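Local coordinates for SecB-like chaperone Rv1957 (Mycobacterium tuberculosis, PDB 5MTW), which acts as the SecB-like chaperone of a toxin-antitoxin-chaperone system, preventing aggregation of the antitoxin HigA1 and being required for neutralization of the toxin HigB1, at residues A20-R25 and T129-T134; L33-A38 and R73-L78. All coordinates share one frame; numbering follows the deposited sequence.

Contact 1 (A20-R25 and T129-T134); sequences ARLAAR and TAYAAT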
loop_
_atom_site.group_PDB
_atom_site.type_symbol
_atom_site.label_atom_id
_atom_site.label_comp_id
_atom_site.label_asym_id
_atom_site.label_seq_id
_atom_site.Cartn_x
_atom_site.Cartn_y
_atom_site.Cartn_z
ATOM N N ALA A 20 -27.659 0.720 -17.722
ATOM C CA ALA A 20 -28.492 0.200 -16.586
ATOM C C ALA A 20 -28.744 -1.297 -16.673
ATOM O O ALA A 20 -28.711 -2.032 -15.662
ATOM C CB ALA A 20 -29.829 0.915 -16.519
ATOM N N ARG A 21 -28.968 -1.763 -17.895
ATOM C CA ARG A 21 -29.234 -3.173 -18.112
ATOM C C ARG A 21 -28.022 -4.074 -17.705
ATOM O O ARG A 21 -28.166 -5.089 -16.981
ATOM C CB ARG A 21 -29.625 -3.386 -19.581
ATOM C CG ARG A 21 -30.032 -4.827 -19.897
ATOM C CD ARG A 21 -30.126 -5.154 -21.394
ATOM N NE ARG A 21 -29.984 -6.604 -21.543
ATOM C CZ ARG A 21 -28.993 -7.244 -22.166
ATOM N NH1 ARG A 21 -28.019 -6.608 -22.819
ATOM N NH2 ARG A 21 -28.999 -8.570 -22.149
ATOM N N LEU A 22 -26.835 -3.701 -18.186
ATOM C CA LEU A 22 -25.618 -4.386 -17.796
ATOM C C LEU A 22 -25.260 -4.172 -16.305
ATOM O O LEU A 22 -24.764 -5.091 -15.652
ATOM C CB LEU A 22 -24.483 -3.968 -18.710
ATOM C CG LEU A 22 -23.158 -4.659 -18.548
ATOM C CD1 LEU A 22 -23.248 -6.141 -18.801
ATOM C CD2 LEU A 22 -22.213 -3.991 -19.515
ATOM N N ALA A 23 -25.587 -3.005 -15.754
ATOM C CA ALA A 23 -25.415 -2.763 -14.339
ATOM C C ALA A 23 -26.223 -3.683 -13.422
ATOM O O ALA A 23 -25.820 -3.852 -12.288
ATOM C CB ALA A 23 -25.706 -1.313 -14.007
ATOM N N ALA A 24 -27.334 -4.274 -13.873
ATOM C CA ALA A 24 -28.140 -5.158 -12.978
ATOM C C ALA A 24 -27.648 -6.585 -13.041
ATOM O O ALA A 24 -28.003 -7.388 -12.184
ATOM C CB ALA A 24 -29.622 -5.117 -13.339
ATOM N N ARG A 25 -26.857 -6.898 -14.074
ATOM C CA ARG A 25 -26.408 -8.235 -14.341
ATOM C C ARG A 25 -24.904 -8.489 -14.215
ATOM O O ARG A 25 -24.488 -9.636 -14.276
ATOM C CB ARG A 25 -26.934 -8.690 -15.720
ATOM C CG ARG A 25 -28.311 -9.391 -15.582
ATOM C CD ARG A 25 -29.107 -9.513 -16.880
ATOM N NE ARG A 25 -30.550 -9.348 -16.637
ATOM C CZ ARG A 25 -31.180 -8.176 -16.530
ATOM N NH1 ARG A 25 -30.528 -7.022 -16.650
ATOM N NH2 ARG A 25 -32.478 -8.155 -16.308
ATOM N N THR A 129 -19.334 0.333 -22.832
ATOM C CA THR A 129 -18.697 1.679 -22.734
ATOM C C THR A 129 -19.366 2.525 -21.652
ATOM O O THR A 129 -18.701 3.049 -20.809
ATOM C CB THR A 129 -18.673 2.388 -24.104
ATOM O OG1 THR A 129 -17.764 1.672 -24.946
ATOM C CG2 THR A 129 -18.171 3.796 -24.010
ATOM N N ALA A 130 -20.686 2.548 -21.585
ATOM C CA ALA A 130 -21.356 3.383 -20.582
ATOM C C ALA A 130 -21.055 2.859 -19.153
ATOM O O ALA A 130 -20.883 3.644 -18.188
ATOM C CB ALA A 130 -22.854 3.387 -20.820
ATOM N N TYR A 131 -21.052 1.525 -19.035
ATOM C CA TYR A 131 -20.873 0.874 -17.734
ATOM C C TYR A 131 -19.485 1.140 -17.235
ATOM O O TYR A 131 -19.350 1.401 -16.074
ATOM C CB TYR A 131 -21.124 -0.630 -17.786
ATOM C CG TYR A 131 -21.014 -1.367 -16.435
ATOM C CD1 TYR A 131 -22.060 -1.352 -15.510
ATOM C CD2 TYR A 131 -19.851 -2.028 -16.083
ATOM C CE1 TYR A 131 -21.978 -2.041 -14.304
ATOM C CE2 TYR A 131 -19.729 -2.703 -14.874
ATOM C CZ TYR A 131 -20.793 -2.730 -13.988
ATOM O OH TYR A 131 -20.665 -3.407 -12.801
ATOM N N ALA A 132 -18.490 1.084 -18.143
ATOM C CA ALA A 132 -17.072 1.345 -17.884
ATOM C C ALA A 132 -16.864 2.767 -17.451
ATOM O O ALA A 132 -16.084 3.051 -16.520
ATOM C CB ALA A 132 -16.180 1.070 -19.101
ATOM N N ALA A 133 -17.575 3.658 -18.135
ATOM C CA ALA A 133 -17.496 5.093 -17.845
ATOM C C ALA A 133 -18.090 5.489 -16.518
ATOM O O ALA A 133 -17.840 6.583 -16.019
ATOM C CB ALA A 133 -18.175 5.889 -18.979
ATOM N N THR A 134 -18.956 4.669 -15.967
ATOM C CA THR A 134 -19.609 4.987 -14.727
ATOM C C THR A 134 -19.137 4.058 -13.608
ATOM O O THR A 134 -18.220 4.409 -12.886
ATOM C CB THR A 134 -21.124 4.918 -14.910
ATOM O OG1 THR A 134 -21.487 3.627 -15.374
ATOM C CG2 THR A 134 -21.608 5.985 -15.985
#
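The Tyr131 ring turns one edge to Ala23, whose CB lies in the ring plane 3.8 Å from Tyr131 CE1, while Phe112 from the sheet meets the same ring in an edge-to-face arrangement and Tyr131 also packs on Ile164 of the second subunit. The other flat group, the Arg25 guanidinium, has no part in the contact across: at its edge, in plane, lies Arg21 O, 3.1 Å from Arg25 NH1, with an N-H...O angle of 126° that makes the bond weak. This is the helical layer of the SecB-like fold, where the short helix 20-25 packs beside the start of the long helix 125-154. Three residues make the contact, and no hydrogen bond crosses it.

Tyr131 reaches over because its CG is anti to the backbone N (chi1 -177°), carrying the ring across to the short helix. Leu22 meets the root of that side chain rather than its end: its CD2 is 3.9 Å from Tyr131 CB, and the two side chains cross at about a right angle. Both residues are buried, and Leu22 rests in addition on Pro123, in the loop before the long helix. Around this apolar join the short helix is tied down by charge, with Arg21 salt-bridged to Glu127 and Arg25 to Glu120. The fit is closest at the backbone of Ala23, a residue small enough for the ring to come up against the main chain: Tyr131 CD1 is 3.9 Å from Ala23 N, and Tyr131 CE1 is 3.5 Å from Ala23 CA.

Contact 2 (L33-A38 and R73-L78); sequences LLRTQA and RISCHL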
loop_
_atom_site.group_PDB
_atom_site.type_symbol
_atom_site.label_atom_id
_atom_site.label_comp_id
_atom_site.label_asym_id
_atom_site.label_seq_id
_atom_site.Cartn_x
_atom_site.Cartn_y
_atom_site.Cartn_z
ATOM N N LEU A 33 -3.143 -4.039 -11.016
ATOM C CA LEU A 33 -2.252 -3.185 -11.734
ATOM C C LEU A 33 -1.745 -3.954 -12.984
ATOM O O LEU A 33 -1.206 -5.032 -12.830
ATOM C CB LEU A 33 -1.140 -2.726 -10.782
ATOM C CG LEU A 33 -0.051 -1.807 -11.425
ATOM C CD1 LEU A 33 -0.545 -0.362 -11.593
ATOM C CD2 LEU A 33 1.191 -1.838 -10.586
ATOM N N LEU A 34 -1.816 -3.360 -14.175
ATOM C CA LEU A 34 -1.283 -3.972 -15.412
ATOM C C LEU A 34 0.139 -3.601 -15.679
ATOM O O LEU A 34 0.911 -4.410 -16.127
ATOM C CB LEU A 34 -2.130 -3.535 -16.655
ATOM C CG LEU A 34 -3.575 -4.094 -16.756
ATOM C CD1 LEU A 34 -4.377 -3.600 -17.991
ATOM C CD2 LEU A 34 -3.558 -5.623 -16.782
ATOM N N ARG A 35 0.467 -2.307 -15.478
ATOM C CA ARG A 35 1.711 -1.770 -15.754
ATOM C C ARG A 35 1.895 -0.462 -15.022
ATOM O O ARG A 35 0.954 0.288 -14.811
ATOM C CB ARG A 35 1.942 -1.464 -17.255
ATOM C CG ARG A 35 0.798 -0.655 -17.904
ATOM C CD ARG A 35 1.123 -0.326 -19.393
ATOM N NE ARG A 35 0.085 0.546 -19.942
ATOM C CZ ARG A 35 -0.043 1.878 -19.748
ATOM N NH1 ARG A 35 0.757 2.613 -18.981
ATOM N NH2 ARG A 35 -1.058 2.495 -20.284
ATOM N N THR A 36 3.161 -0.158 -14.856
ATOM C CA THR A 36 3.623 1.136 -14.283
ATOM C C THR A 36 5.032 1.601 -14.739
ATOM O O THR A 36 5.884 0.821 -15.042
ATOM C CB THR A 36 3.505 1.100 -12.742
ATOM O OG1 THR A 36 3.827 2.404 -12.264
ATOM C CG2 THR A 36 4.333 0.049 -12.121
ATOM N N GLN A 37 5.261 2.905 -14.768
ATOM C CA GLN A 37 6.553 3.448 -15.109
ATOM C C GLN A 37 6.597 4.831 -14.435
ATOM O O GLN A 37 5.661 5.586 -14.564
ATOM C CB GLN A 37 6.684 3.621 -16.621
ATOM C CG GLN A 37 8.043 4.121 -17.041
ATOM C CD GLN A 37 8.169 4.129 -18.576
ATOM O OE1 GLN A 37 8.244 3.082 -19.193
ATOM N NE2 GLN A 37 8.201 5.301 -19.174
ATOM N N ALA A 38 7.600 5.062 -13.651
ATOM C CA ALA A 38 7.751 6.373 -12.997
ATOM C C ALA A 38 9.190 6.727 -12.658
ATOM O O ALA A 38 10.031 5.856 -12.510
ATOM C CB ALA A 38 6.939 6.306 -11.711
ATOM N N ARG A 73 -10.354 -0.914 -18.066
ATOM C CA ARG A 73 -8.992 -0.450 -17.877
ATOM C C ARG A 73 -9.005 1.077 -17.814
ATOM O O ARG A 73 -9.726 1.757 -18.591
ATOM C CB ARG A 73 -8.044 -0.898 -19.041
ATOM C CG ARG A 73 -7.738 -2.347 -19.150
ATOM C CD ARG A 73 -6.676 -2.619 -20.228
ATOM N NE ARG A 73 -7.291 -2.668 -21.546
ATOM C CZ ARG A 73 -7.096 -1.777 -22.527
ATOM N NH1 ARG A 73 -6.242 -0.759 -22.377
ATOM N NH2 ARG A 73 -7.775 -1.929 -23.676
ATOM N N ILE A 74 -8.245 1.613 -16.887
ATOM C CA ILE A 74 -7.966 3.058 -16.871
ATOM C C ILE A 74 -6.463 3.274 -16.879
ATOM O O ILE A 74 -5.730 2.775 -15.990
ATOM C CB ILE A 74 -8.655 3.802 -15.696
ATOM C CG1 ILE A 74 -10.175 3.544 -15.824
ATOM C CG2 ILE A 74 -8.319 5.298 -15.750
ATOM C CD1 ILE A 74 -10.971 3.999 -14.658
ATOM N N SER A 75 -6.052 3.910 -17.972
ATOM C CA SER A 75 -4.667 4.386 -18.209
ATOM C C SER A 75 -4.512 5.799 -17.612
ATOM O O SER A 75 -5.429 6.622 -17.742
ATOM C CB SER A 75 -4.363 4.381 -19.733
ATOM O OG SER A 75 -3.026 4.746 -19.956
ATOM N N CYS A 76 -3.454 6.024 -16.832
ATOM C CA CYS A 76 -3.235 7.295 -16.158
ATOM C C CYS A 76 -1.852 7.875 -16.511
ATOM O O CYS A 76 -0.823 7.122 -16.603
ATOM C CB CYS A 76 -3.325 7.136 -14.655
ATOM S SG CYS A 76 -4.790 6.278 -14.107
ATOM N N HIS A 77 -1.797 9.197 -16.584
ATOM C CA HIS A 77 -0.517 9.931 -16.781
ATOM C C HIS A 77 -0.459 11.058 -15.707
ATOM O O HIS A 77 -1.314 11.935 -15.643
ATOM C CB HIS A 77 -0.307 10.464 -18.231
ATOM C CG HIS A 77 1.094 10.996 -18.427
ATOM N ND1 HIS A 77 2.180 10.171 -18.648
ATOM C CD2 HIS A 77 1.604 12.249 -18.308
ATOM C CE1 HIS A 77 3.284 10.891 -18.713
ATOM N NE2 HIS A 77 2.961 12.153 -18.501
ATOM N N LEU A 78 0.470 10.922 -14.801
ATOM C CA LEU A 78 0.687 11.832 -13.703
ATOM C C LEU A 78 1.965 12.622 -13.946
ATOM O O LEU A 78 3.085 12.069 -14.219
ATOM C CB LEU A 78 0.794 11.055 -12.393
ATOM C CG LEU A 78 1.226 11.883 -11.192
ATOM C CD1 LEU A 78 0.096 12.748 -10.804
ATOM C CD2 LEU A 78 1.669 11.035 -10.003
#
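Leu34 with Arg73 and Arg35 with Ser75 form a surface contact between strands that are not neighbours: 26-40 and 69-82 flank strand 99-114, and the side chains reach across it. The spacing supports this, the CA atoms of Arg35 and Ser75 being 9.2 Å apart. Consecutive residues Leu34 and Arg35 both contribute because the strand is irregular here: both pair with the backbone of Glu107, and Leu34 has helix-like angles (phi/psi -91°/-43°), the pattern of a classic beta bulge.

Leu34 CD1 presses on the aliphatic part of Arg73, 3.4 Å from Arg73 CD, a tight approach for two carbons, with the side chains crossing at about a right angle. Arg35, its CG lying between the backbone N and the carbonyl carbon, runs extended to NE and brings the guanidinium edge to Ser75. There Arg35 NH2 donates a weak hydrogen bond of 3.0 Å to Ser75 OG, near the guanidinium plane but bent to 131°. Stronger partners lie on nearby strands: Asp105 for Arg35 and Asp61 for Arg73. Glu107 joins the two arginines, its OE1 paired with Arg35 NE and its OE2 with Arg73 NH1, which probably helps to hold the guanidinium groups with Arg35 NH2 6.5 Å from Arg73 NH1.

Beneath, on the other face of the sheet, Ile74, Cys76 and Leu78 pack against helix 125-154, while strand 26-40 continues the sheet into an antiparallel ladder with a strand of the third subunit.

How the contacts relate
Contact 1 is buried and apolar, built from an aromatic ring, a leucine and an alanine; contact 2 lies at the surface and combines one carbon-carbon touch with a weak hydrogen bond, its two arginines pairing with acidic residues outside its segments. They share no helix or strand, although helix 20-25 leads directly into strand 26-40. Their centres are 23 Å apart, and the nearest atoms, at about 6 Å, do not touch. Helix 125-154 relates both: its early turns form one side of contact 1, and later turns cover the sheet face behind contact 2. Each also adjoins a different subunit, the second by side-chain packing on Tyr131, the third chiefly by strand pairing.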